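Local coordinates for structural protein ORF273 (Acidianus two-tailed virus, PDB 4ART) that is a heat- and acid-stable structural component of the virion of an archaeal virus, at residues 86-91 with 136-141; 120-125 with 132-137; 169-174 with 196-201. All coordinates share one frame; numbering follows the deposited sequence.

Overall arrangement
Leaving the sheet at the end of strand 87-96, the chain runs through helices 99-108 and 113-123 and returns in strand 139-146. Contact 1 closes this excursion by pairing the two strands in parallel, a beta-alpha-beta crossover. Contact 2 closes a much shorter loop within it, joining the end of helix 113-123 to the segment that leads into strand 139-146; the two contacts share Asn136 and Leu137. Contact 3 follows in series and closes the stretch, including strand 185-186, between helices 171-179 and 188-201. It meets contact 2 where Tyr120 touches Ile171 and Pro172, but stays about 10 Å from contact 1, nearest atoms.

Contact 1 (86-91 with 136-141); sequences DIYAFV and NLKYYI
Two neighbouring parallel strands of the central mixed sheet, 87-96 and 139-146, begin their pairing here. Their ladder opens irregularly: Tyr88 and Ala89 both face Ile61 on the next strand, a classic beta bulge. At the bulge the carbonyl O of Tyr88 is gripped twice. Lys138 N meets Tyr88 O at 2.8 Å from above the carbonyl plane, whereas Tyr139 N approaches it within that plane. Regular parallel bonding follows, from Phe90 N to Tyr139 O (3.0 Å). Ile141 N then bonds to Phe90 O at 2.7 Å, nearly along the C=O axis.

Tyr88 holds CG anti to its backbone N (chi1 -176°), which lays the ring alongside the second segment. Its CE1 lies against Lys138 CB at 3.7 Å, and over one face comes the edge of the Tyr139 ring in an offset edge-to-face pair, planes at 85°. A water joins the two phenol hydroxyls. Small Ala89 leaves room for Tyr139 CB and Ile141 CD1 on the sheet face shared with Val91, where Leu31 and Val35 of helix 23-44 pack. On the opposite face Phe90 and Tyr140 run side by side, rims meeting at CD2 of Phe90 and CD1 of Tyr140, 3.7 Å apart. Phe119 of helix 113-123 meets Phe90 edge-to-face, and Tyr140 OH bonds to Glu92. Leu137 brings CD1 to within 3.5 Å of Ile87 CG2, so the apolar seam starts before the ladder does; there a water bridges Ile87 O and Asn136 N.

Within the ladder, backbone polarity is thus met by strand bonding, with the bulge carbonyl serving two donors, while aliphatic and aromatic groups fill both faces. Tyrosine suits these buried positions because its ring packs while its hydroxyl finds a polar partner.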
loop_
_atom_site.group_PDB
_atom_site.type_symbol
_atom_site.label_atom_id
_atom_site.label_comp_id
_atom_site.label_asym_id
_atom_site.label_seq_id
_atom_site.Cartn_x
_atom_site.Cartn_y
_atom_site.Cartn_z
ATOM N N ASP A 86 -28.280 2.241 2.955
ATOM C CA ASP A 86 -28.413 2.908 1.653
ATOM C C ASP A 86 -27.170 2.821 0.762
ATOM O O ASP A 86 -27.245 3.163 -0.415
ATOM C CB ASP A 86 -28.830 4.378 1.879
ATOM C CG ASP A 86 -30.221 4.555 2.461
ATOM O OD1 ASP A 86 -31.138 3.789 2.068
ATOM O OD2 ASP A 86 -30.404 5.474 3.277
ATOM N N ILE A 87 -26.019 2.403 1.324
ATOM C CA ILE A 87 -24.760 2.283 0.580
ATOM C C ILE A 87 -24.854 1.144 -0.433
ATOM O O ILE A 87 -25.102 -0.006 -0.055
ATOM C CB ILE A 87 -23.535 2.152 1.525
ATOM C CG1 ILE A 87 -23.415 3.390 2.425
ATOM C CG2 ILE A 87 -22.230 1.912 0.707
ATOM C CD1 ILE A 87 -22.582 3.213 3.647
ATOM N N TYR A 88 -24.646 1.471 -1.712
ATOM C CA TYR A 88 -24.725 0.538 -2.836
ATOM C C TYR A 88 -23.327 0.195 -3.405
ATOM O O TYR A 88 -23.087 -0.940 -3.836
ATOM C CB TYR A 88 -25.597 1.170 -3.926
ATOM C CG TYR A 88 -25.862 0.304 -5.135
ATOM C CD1 TYR A 88 -26.389 -0.976 -4.995
ATOM C CD2 TYR A 88 -25.667 0.793 -6.425
ATOM C CE1 TYR A 88 -26.707 -1.753 -6.111
ATOM C CE2 TYR A 88 -25.986 0.022 -7.551
ATOM C CZ TYR A 88 -26.505 -1.248 -7.385
ATOM O OH TYR A 88 -26.816 -2.016 -8.474
ATOM N N ALA A 89 -22.420 1.184 -3.418
ATOM C CA ALA A 89 -21.056 1.032 -3.928
ATOM C C ALA A 89 -20.078 1.807 -3.080
ATOM O O ALA A 89 -20.400 2.898 -2.587
ATOM C CB ALA A 89 -20.969 1.493 -5.385
ATOM N N PHE A 90 -18.882 1.232 -2.895
ATOM C CA PHE A 90 -17.769 1.846 -2.165
ATOM C C PHE A 90 -16.720 2.231 -3.208
ATOM O O PHE A 90 -16.405 1.432 -4.072
ATOM C CB PHE A 90 -17.195 0.869 -1.131
ATOM C CG PHE A 90 -15.975 1.363 -0.397
ATOM C CD1 PHE A 90 -16.074 2.373 0.551
ATOM C CD2 PHE A 90 -14.728 0.812 -0.644
ATOM C CE1 PHE A 90 -14.943 2.825 1.237
ATOM C CE2 PHE A 90 -13.599 1.262 0.035
ATOM C CZ PHE A 90 -13.710 2.251 0.993
ATOM N N VAL A 91 -16.234 3.472 -3.161
ATOM C CA VAL A 91 -15.274 3.991 -4.131
ATOM C C VAL A 91 -13.949 4.290 -3.431
ATOM O O VAL A 91 -13.926 5.004 -2.443
ATOM C CB VAL A 91 -15.800 5.257 -4.869
ATOM C CG1 VAL A 91 -14.860 5.678 -5.996
ATOM C CG2 VAL A 91 -17.210 5.067 -5.387
ATOM N N ASN A 136 -26.093 -3.892 2.124
ATOM C CA ASN A 136 -26.634 -3.838 0.741
ATOM C C ASN A 136 -25.641 -3.376 -0.360
ATOM O O ASN A 136 -26.023 -2.985 -1.483
ATOM C CB ASN A 136 -27.945 -3.061 0.739
ATOM C CG ASN A 136 -28.818 -3.411 1.938
ATOM O OD1 ASN A 136 -29.023 -4.586 2.289
ATOM N ND2 ASN A 136 -29.299 -2.405 2.640
ATOM N N LEU A 137 -24.356 -3.441 -0.014
ATOM C CA LEU A 137 -23.250 -3.074 -0.876
ATOM C C LEU A 137 -23.115 -4.116 -1.986
ATOM O O LEU A 137 -22.983 -5.307 -1.710
ATOM C CB LEU A 137 -22.008 -3.057 0.003
ATOM C CG LEU A 137 -20.771 -2.396 -0.512
ATOM C CD1 LEU A 137 -20.999 -0.992 -0.915
ATOM C CD2 LEU A 137 -19.798 -2.341 0.552
ATOM N N LYS A 138 -23.182 -3.675 -3.241
ATOM C CA LYS A 138 -23.063 -4.599 -4.375
ATOM C C LYS A 138 -21.704 -4.446 -5.070
ATOM O O LYS A 138 -21.121 -5.440 -5.508
ATOM C CB LYS A 138 -24.205 -4.375 -5.370
ATOM C CG LYS A 138 -24.316 -5.451 -6.461
ATOM C CD LYS A 138 -25.513 -5.212 -7.349
ATOM C CE LYS A 138 -25.595 -6.145 -8.528
ATOM N NZ LYS A 138 -26.191 -7.454 -8.149
ATOM N N TYR A 139 -21.194 -3.205 -5.164
ATOM C CA TYR A 139 -19.973 -2.932 -5.906
ATOM C C TYR A 139 -18.843 -2.298 -5.165
ATOM O O TYR A 139 -19.037 -1.478 -4.267
ATOM C CB TYR A 139 -20.287 -2.058 -7.134
ATOM C CG TYR A 139 -21.205 -2.709 -8.153
ATOM C CD1 TYR A 139 -20.708 -3.598 -9.094
ATOM C CD2 TYR A 139 -22.556 -2.373 -8.220
ATOM C CE1 TYR A 139 -21.540 -4.165 -10.064
ATOM C CE2 TYR A 139 -23.403 -2.940 -9.177
ATOM C CZ TYR A 139 -22.890 -3.842 -10.096
ATOM O OH TYR A 139 -23.698 -4.429 -11.050
ATOM N N TYR A 140 -17.636 -2.686 -5.575
ATOM C CA TYR A 140 -16.409 -2.074 -5.126
ATOM C C TYR A 140 -15.838 -1.360 -6.352
ATOM O O TYR A 140 -15.676 -1.972 -7.407
ATOM C CB TYR A 140 -15.398 -3.083 -4.531
ATOM C CG TYR A 140 -14.026 -2.447 -4.363
ATOM C CD1 TYR A 140 -13.738 -1.647 -3.272
ATOM C CD2 TYR A 140 -13.057 -2.555 -5.361
ATOM C CE1 TYR A 140 -12.503 -0.997 -3.157
ATOM C CE2 TYR A 140 -11.837 -1.893 -5.271
ATOM C CZ TYR A 140 -11.554 -1.129 -4.162
ATOM O OH TYR A 140 -10.308 -0.547 -4.098
ATOM N N ILE A 141 -15.561 -0.058 -6.215
ATOM C CA ILE A 141 -15.056 0.737 -7.347
ATOM C C ILE A 141 -13.673 1.298 -7.041
ATOM O O ILE A 141 -13.465 1.931 -6.012
ATOM C CB ILE A 141 -16.062 1.858 -7.769
ATOM C CG1 ILE A 141 -17.460 1.277 -8.046
ATOM C CG2 ILE A 141 -15.535 2.664 -8.949
ATOM C CD1 ILE A 141 -18.561 2.329 -8.406
HETATM O O HOH W 1 -25.397 -1.167 2.524
HETATM O O HOH W 2 -26.260 -4.042 -10.967
#

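Contact 2 (120-125 with 132-137); sequences YLEKAG and VPTPNL
From the last turn of helix 113-123, Glu122 reaches across to the proline-rich loop that precedes strand 139-146. Its CB lies near Thr134 O, at 4.1 Å. With CG anti to the carbonyl carbon (chi1 -70°) and the chain extended beyond, the side chain lies roughly perpendicular to Pro133: CG meets Pro133 CB at 3.9 Å, and CD comes to 3.6 Å from Pro133 CA. At the tip, OE1 accepts the backbone N-H of Thr134 (N to OE1 3.1 Å), which arrives from well above the carboxylate plane. Thr134 sits between two prolines, so of residues 133-135 its amide alone has an N-H to give. A water gives one proton to Glu122 OE1 at 2.7 Å and the other to Val132 O. The other oxygen, OE2, makes a weak hydrogen bond to a bound glycerol, probably from the crystallisation liquor.

Next along the helix, extended Lys123 slides its CG past Pro135 O, 3.3 Å away, and its NZ forms a weak bond of 3.3 Å to Leu137 O; Asp163 is a long, weak ion-pair partner. The helix stops in a Schellman motif at Gly125, whose positive phi suits glycine.

An amide and a water on OE1 would favour the charged carboxylate of this buried glutamate, fastening helix end to loop by polar bonds laid over proline carbons.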
loop_
_atom_site.group_PDB
_atom_site.type_symbol
_atom_site.label_atom_id
_atom_site.label_comp_id
_atom_site.label_asym_id
_atom_site.label_seq_id
_atom_site.Cartn_x
_atom_site.Cartn_y
_atom_site.Cartn_z
ATOM N N TYR A 120 -18.274 -8.973 2.237
ATOM C CA TYR A 120 -18.932 -10.286 2.078
ATOM C C TYR A 120 -19.601 -10.706 3.372
ATOM O O TYR A 120 -20.774 -11.086 3.348
ATOM C CB TYR A 120 -17.966 -11.404 1.591
ATOM C CG TYR A 120 -18.597 -12.790 1.673
ATOM C CD1 TYR A 120 -19.399 -13.275 0.642
ATOM C CD2 TYR A 120 -18.451 -13.584 2.815
ATOM C CE1 TYR A 120 -20.052 -14.507 0.748
ATOM C CE2 TYR A 120 -19.069 -14.833 2.919
ATOM C CZ TYR A 120 -19.872 -15.291 1.884
ATOM O OH TYR A 120 -20.499 -16.512 2.007
ATOM N N LEU A 121 -18.851 -10.671 4.510
ATOM C CA LEU A 121 -19.384 -11.060 5.810
ATOM C C LEU A 121 -20.677 -10.336 6.153
ATOM O O LEU A 121 -21.658 -10.975 6.522
ATOM C CB LEU A 121 -18.350 -10.880 6.922
ATOM C CG LEU A 121 -17.190 -11.889 6.966
ATOM C CD1 LEU A 121 -16.127 -11.418 7.908
ATOM C CD2 LEU A 121 -17.646 -13.296 7.352
ATOM N N GLU A 122 -20.693 -9.016 5.978
ATOM C CA GLU A 122 -21.851 -8.168 6.280
ATOM C C GLU A 122 -23.025 -8.377 5.348
ATOM O O GLU A 122 -24.178 -8.310 5.790
ATOM C CB GLU A 122 -21.447 -6.702 6.333
ATOM C CG GLU A 122 -20.610 -6.466 7.559
ATOM C CD GLU A 122 -19.920 -5.134 7.755
ATOM O OE1 GLU A 122 -20.019 -4.231 6.891
ATOM O OE2 GLU A 122 -19.322 -4.977 8.838
ATOM N N LYS A 123 -22.735 -8.640 4.070
ATOM C CA LYS A 123 -23.756 -8.906 3.057
ATOM C C LYS A 123 -24.400 -10.258 3.349
ATOM O O LYS A 123 -25.583 -10.398 3.117
ATOM C CB LYS A 123 -23.170 -8.844 1.624
ATOM C CG LYS A 123 -24.183 -8.456 0.573
ATOM C CD LYS A 123 -23.650 -8.533 -0.846
ATOM C CE LYS A 123 -24.759 -8.206 -1.808
ATOM N NZ LYS A 123 -24.272 -7.995 -3.196
ATOM N N ALA A 124 -23.634 -11.226 3.907
ATOM C CA ALA A 124 -24.112 -12.571 4.259
ATOM C C ALA A 124 -24.861 -12.626 5.604
ATOM O O ALA A 124 -25.369 -13.685 5.969
ATOM C CB ALA A 124 -22.955 -13.563 4.260
ATOM N N GLY A 125 -24.913 -11.505 6.328
ATOM C CA GLY A 125 -25.618 -11.415 7.599
ATOM C C GLY A 125 -24.750 -11.438 8.842
ATOM O O GLY A 125 -25.273 -11.280 9.946
ATOM N N VAL A 132 -20.574 -0.978 12.492
ATOM C CA VAL A 132 -21.803 -0.685 11.753
ATOM C C VAL A 132 -21.756 -1.385 10.400
ATOM O O VAL A 132 -20.870 -1.102 9.598
ATOM C CB VAL A 132 -22.142 0.840 11.668
ATOM C CG1 VAL A 132 -23.475 1.081 10.959
ATOM C CG2 VAL A 132 -22.155 1.487 13.055
ATOM N N PRO A 133 -22.668 -2.350 10.161
ATOM C CA PRO A 133 -22.622 -3.093 8.895
ATOM C C PRO A 133 -23.128 -2.306 7.680
ATOM O O PRO A 133 -23.950 -1.395 7.825
ATOM C CB PRO A 133 -23.485 -4.327 9.197
ATOM C CG PRO A 133 -24.485 -3.850 10.194
ATOM C CD PRO A 133 -23.754 -2.842 11.043
ATOM N N THR A 134 -22.664 -2.697 6.478
ATOM C CA THR A 134 -23.075 -2.149 5.157
ATOM C C THR A 134 -23.630 -3.377 4.399
ATOM O O THR A 134 -22.926 -3.995 3.580
ATOM C CB THR A 134 -21.881 -1.443 4.470
ATOM O OG1 THR A 134 -21.219 -0.603 5.426
ATOM C CG2 THR A 134 -22.254 -0.643 3.281
ATOM N N PRO A 135 -24.864 -3.813 4.758
ATOM C CA PRO A 135 -25.380 -5.060 4.187
ATOM C C PRO A 135 -25.809 -5.056 2.732
ATOM O O PRO A 135 -25.930 -6.145 2.182
ATOM C CB PRO A 135 -26.557 -5.404 5.118
ATOM C CG PRO A 135 -27.055 -4.099 5.550
ATOM C CD PRO A 135 -25.822 -3.252 5.737
ATOM N N ASN A 136 -26.093 -3.892 2.124
ATOM C CA ASN A 136 -26.634 -3.838 0.741
ATOM C C ASN A 136 -25.641 -3.376 -0.360
ATOM O O ASN A 136 -26.023 -2.985 -1.483
ATOM C CB ASN A 136 -27.945 -3.061 0.739
ATOM C CG ASN A 136 -28.818 -3.411 1.938
ATOM O OD1 ASN A 136 -29.023 -4.586 2.289
ATOM N ND2 ASN A 136 -29.299 -2.405 2.640
ATOM N N LEU A 137 -24.356 -3.441 -0.014
ATOM C CA LEU A 137 -23.250 -3.074 -0.876
ATOM C C LEU A 137 -23.115 -4.116 -1.986
ATOM O O LEU A 137 -22.983 -5.307 -1.710
ATOM C CB LEU A 137 -22.008 -3.057 0.003
ATOM C CG LEU A 137 -20.771 -2.396 -0.512
ATOM C CD1 LEU A 137 -20.999 -0.992 -0.915
ATOM C CD2 LEU A 137 -19.798 -2.341 0.552
HETATM O O HOH W 3 -19.145 -1.803 7.811
#

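Contact 3 (169-174 with 196-201); sequences LRIPQI and RIVAEE
Ile174 sets CG1 anti to its carbonyl carbon (chi1 -56°) and extends it (chi2 164°), so that CG2 lies on Ile197 while CD1 sits over both Ile197 and Val198. Val198 opposite turns CG1 anti to its backbone N (chi1 176°), and its own two methyls spread along the first segment. CD1 of Ile174 touches Val198 CG2 at 3.7 Å, the two side chains inclined to each other, and lies nearly as close to Ile197 CG2. The shorter branch, Ile174 CG2, meets Ile197 CG2 at 3.8 Å, the two isoleucines antiparallel, side against side. Ile171 stands roughly perpendicular to Val198, its CG1 lying 3.8 Å from Val198 CG1. Val198 CG1 also sits 3.9 Å from Leu169 O. Branched aliphatic residues suit such a seam, since each offers more than one methyl or methylene near the helix surface.

This is a helix-helix packing between the start of helix 171-179 and the end of helix 188-201, and no hydrogen bond links the two segments directly. Arg170 is the junction ahead of it: with positive phi it ends helix 162-168 in a Schellman motif, and it is also the N-cap of helix 171-179, where its O accepts Ile174 N at 3.1 Å. The side-chain amide nitrogen of Gln202 bonds to both Leu169 O and Val198 O, bridging the helix ends. Ile171 turns also to Leu117 and Tyr120 of helix 113-123. On helix 188-201, Arg196 NE makes a salt bridge with Glu201 OE2 at 2.7 Å, the oxygen lying in the guanidinium plane. Glu200, nearby, hydrogen-bonds through OE1 to Thr209 of the second subunit, against which Arg196 and Ala199 also pack.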
loop_
_atom_site.group_PDB
_atom_site.type_symbol
_atom_site.label_atom_id
_atom_site.label_comp_id
_atom_site.label_asym_id
_atom_site.label_seq_id
_atom_site.Cartn_x
_atom_site.Cartn_y
_atom_site.Cartn_z
ATOM N N LEU A 169 -12.128 -15.543 -4.614
ATOM C CA LEU A 169 -11.168 -15.525 -3.518
ATOM C C LEU A 169 -11.422 -16.681 -2.563
ATOM O O LEU A 169 -10.671 -16.856 -1.598
ATOM C CB LEU A 169 -11.222 -14.167 -2.765
ATOM C CG LEU A 169 -10.516 -13.004 -3.449
ATOM C CD1 LEU A 169 -10.919 -11.665 -2.812
ATOM C CD2 LEU A 169 -8.977 -13.217 -3.443
ATOM N N ARG A 170 -12.492 -17.464 -2.816
ATOM C CA ARG A 170 -12.960 -18.634 -2.050
ATOM C C ARG A 170 -13.417 -18.231 -0.653
ATOM O O ARG A 170 -13.545 -19.085 0.236
ATOM C CB ARG A 170 -11.931 -19.789 -2.002
ATOM C CG ARG A 170 -11.553 -20.396 -3.365
ATOM C CD ARG A 170 -10.593 -21.569 -3.223
ATOM N NE ARG A 170 -11.193 -22.708 -2.512
ATOM C CZ ARG A 170 -10.932 -23.044 -1.248
ATOM N NH1 ARG A 170 -10.065 -22.335 -0.527
ATOM N NH2 ARG A 170 -11.535 -24.089 -0.695
ATOM N N ILE A 171 -13.716 -16.934 -0.479
ATOM C CA ILE A 171 -14.193 -16.401 0.789
ATOM C C ILE A 171 -15.419 -17.167 1.326
ATOM O O ILE A 171 -15.376 -17.520 2.502
ATOM C CB ILE A 171 -14.314 -14.855 0.793
ATOM C CG1 ILE A 171 -12.921 -14.205 0.838
ATOM C CG2 ILE A 171 -15.167 -14.365 1.961
ATOM C CD1 ILE A 171 -12.849 -12.733 0.468
ATOM N N PRO A 172 -16.489 -17.480 0.537
ATOM C CA PRO A 172 -17.646 -18.192 1.115
ATOM C C PRO A 172 -17.325 -19.544 1.736
ATOM O O PRO A 172 -17.833 -19.835 2.825
ATOM C CB PRO A 172 -18.605 -18.325 -0.074
ATOM C CG PRO A 172 -18.242 -17.180 -0.954
ATOM C CD PRO A 172 -16.753 -17.144 -0.871
ATOM N N GLN A 173 -16.473 -20.357 1.052
ATOM C CA GLN A 173 -16.025 -21.686 1.513
ATOM C C GLN A 173 -15.210 -21.582 2.799
ATOM O O GLN A 173 -15.395 -22.406 3.690
ATOM C CB GLN A 173 -15.170 -22.394 0.445
ATOM C CG GLN A 173 -15.877 -22.624 -0.865
ATOM C CD GLN A 173 -15.571 -21.573 -1.901
ATOM O OE1 GLN A 173 -15.741 -20.364 -1.684
ATOM N NE2 GLN A 173 -15.259 -22.037 -3.116
ATOM N N ILE A 174 -14.289 -20.596 2.882
ATOM C CA ILE A 174 -13.430 -20.382 4.074
ATOM C C ILE A 174 -14.253 -19.909 5.287
ATOM O O ILE A 174 -14.006 -20.384 6.397
ATOM C CB ILE A 174 -12.171 -19.504 3.769
ATOM C CG1 ILE A 174 -11.328 -20.127 2.611
ATOM C CG2 ILE A 174 -11.321 -19.290 5.025
ATOM C CD1 ILE A 174 -10.244 -19.186 1.916
ATOM N N ARG A 196 -6.177 -14.235 7.255
ATOM C CA ARG A 196 -4.884 -14.911 7.123
ATOM C C ARG A 196 -4.942 -16.084 6.115
ATOM O O ARG A 196 -4.045 -16.219 5.274
ATOM C CB ARG A 196 -4.406 -15.383 8.517
ATOM C CG ARG A 196 -3.034 -16.052 8.526
ATOM C CD ARG A 196 -2.809 -16.867 9.793
ATOM N NE ARG A 196 -3.305 -18.239 9.625
ATOM C CZ ARG A 196 -4.435 -18.721 10.144
ATOM N NH1 ARG A 196 -5.192 -17.961 10.927
ATOM N NH2 ARG A 196 -4.802 -19.975 9.905
ATOM N N ILE A 197 -5.970 -16.952 6.224
ATOM C CA ILE A 197 -6.181 -18.089 5.305
ATOM C C ILE A 197 -6.374 -17.617 3.844
ATOM O O ILE A 197 -5.753 -18.178 2.938
ATOM C CB ILE A 197 -7.378 -18.981 5.751
ATOM C CG1 ILE A 197 -7.135 -19.561 7.182
ATOM C CG2 ILE A 197 -7.643 -20.118 4.715
ATOM C CD1 ILE A 197 -8.369 -20.342 7.820
ATOM N N VAL A 198 -7.256 -16.623 3.639
ATOM C CA VAL A 198 -7.618 -16.080 2.321
ATOM C C VAL A 198 -6.399 -15.466 1.633
ATOM O O VAL A 198 -6.133 -15.794 0.464
ATOM C CB VAL A 198 -8.835 -15.074 2.376
ATOM C CG1 VAL A 198 -9.143 -14.430 1.022
ATOM C CG2 VAL A 198 -10.068 -15.690 3.020
ATOM N N ALA A 199 -5.634 -14.630 2.369
ATOM C CA ALA A 199 -4.541 -13.851 1.791
ATOM C C ALA A 199 -3.160 -14.458 1.803
ATOM O O ALA A 199 -2.347 -14.127 0.940
ATOM C CB ALA A 199 -4.499 -12.496 2.449
ATOM N N GLU A 200 -2.855 -15.261 2.824
ATOM C CA GLU A 200 -1.497 -15.783 3.082
ATOM C C GLU A 200 -1.333 -17.295 3.090
ATOM O O GLU A 200 -0.196 -17.770 3.202
ATOM C CB GLU A 200 -1.022 -15.274 4.453
ATOM C CG GLU A 200 -1.036 -13.778 4.624
ATOM C CD GLU A 200 -0.704 -13.395 6.046
ATOM O OE1 GLU A 200 0.497 -13.378 6.382
ATOM O OE2 GLU A 200 -1.631 -13.088 6.821
ATOM N N GLU A 201 -2.426 -18.060 3.029
ATOM C CA GLU A 201 -2.307 -19.521 3.099
ATOM C C GLU A 201 -2.710 -20.296 1.867
ATOM O O GLU A 201 -1.922 -21.103 1.367
ATOM C CB GLU A 201 -2.916 -20.101 4.394
ATOM C CG GLU A 201 -2.279 -19.525 5.659
ATOM C CD GLU A 201 -2.795 -20.029 6.994
ATOM O OE1 GLU A 201 -3.972 -20.448 7.076
ATOM O OE2 GLU A 201 -2.026 -19.957 7.979
#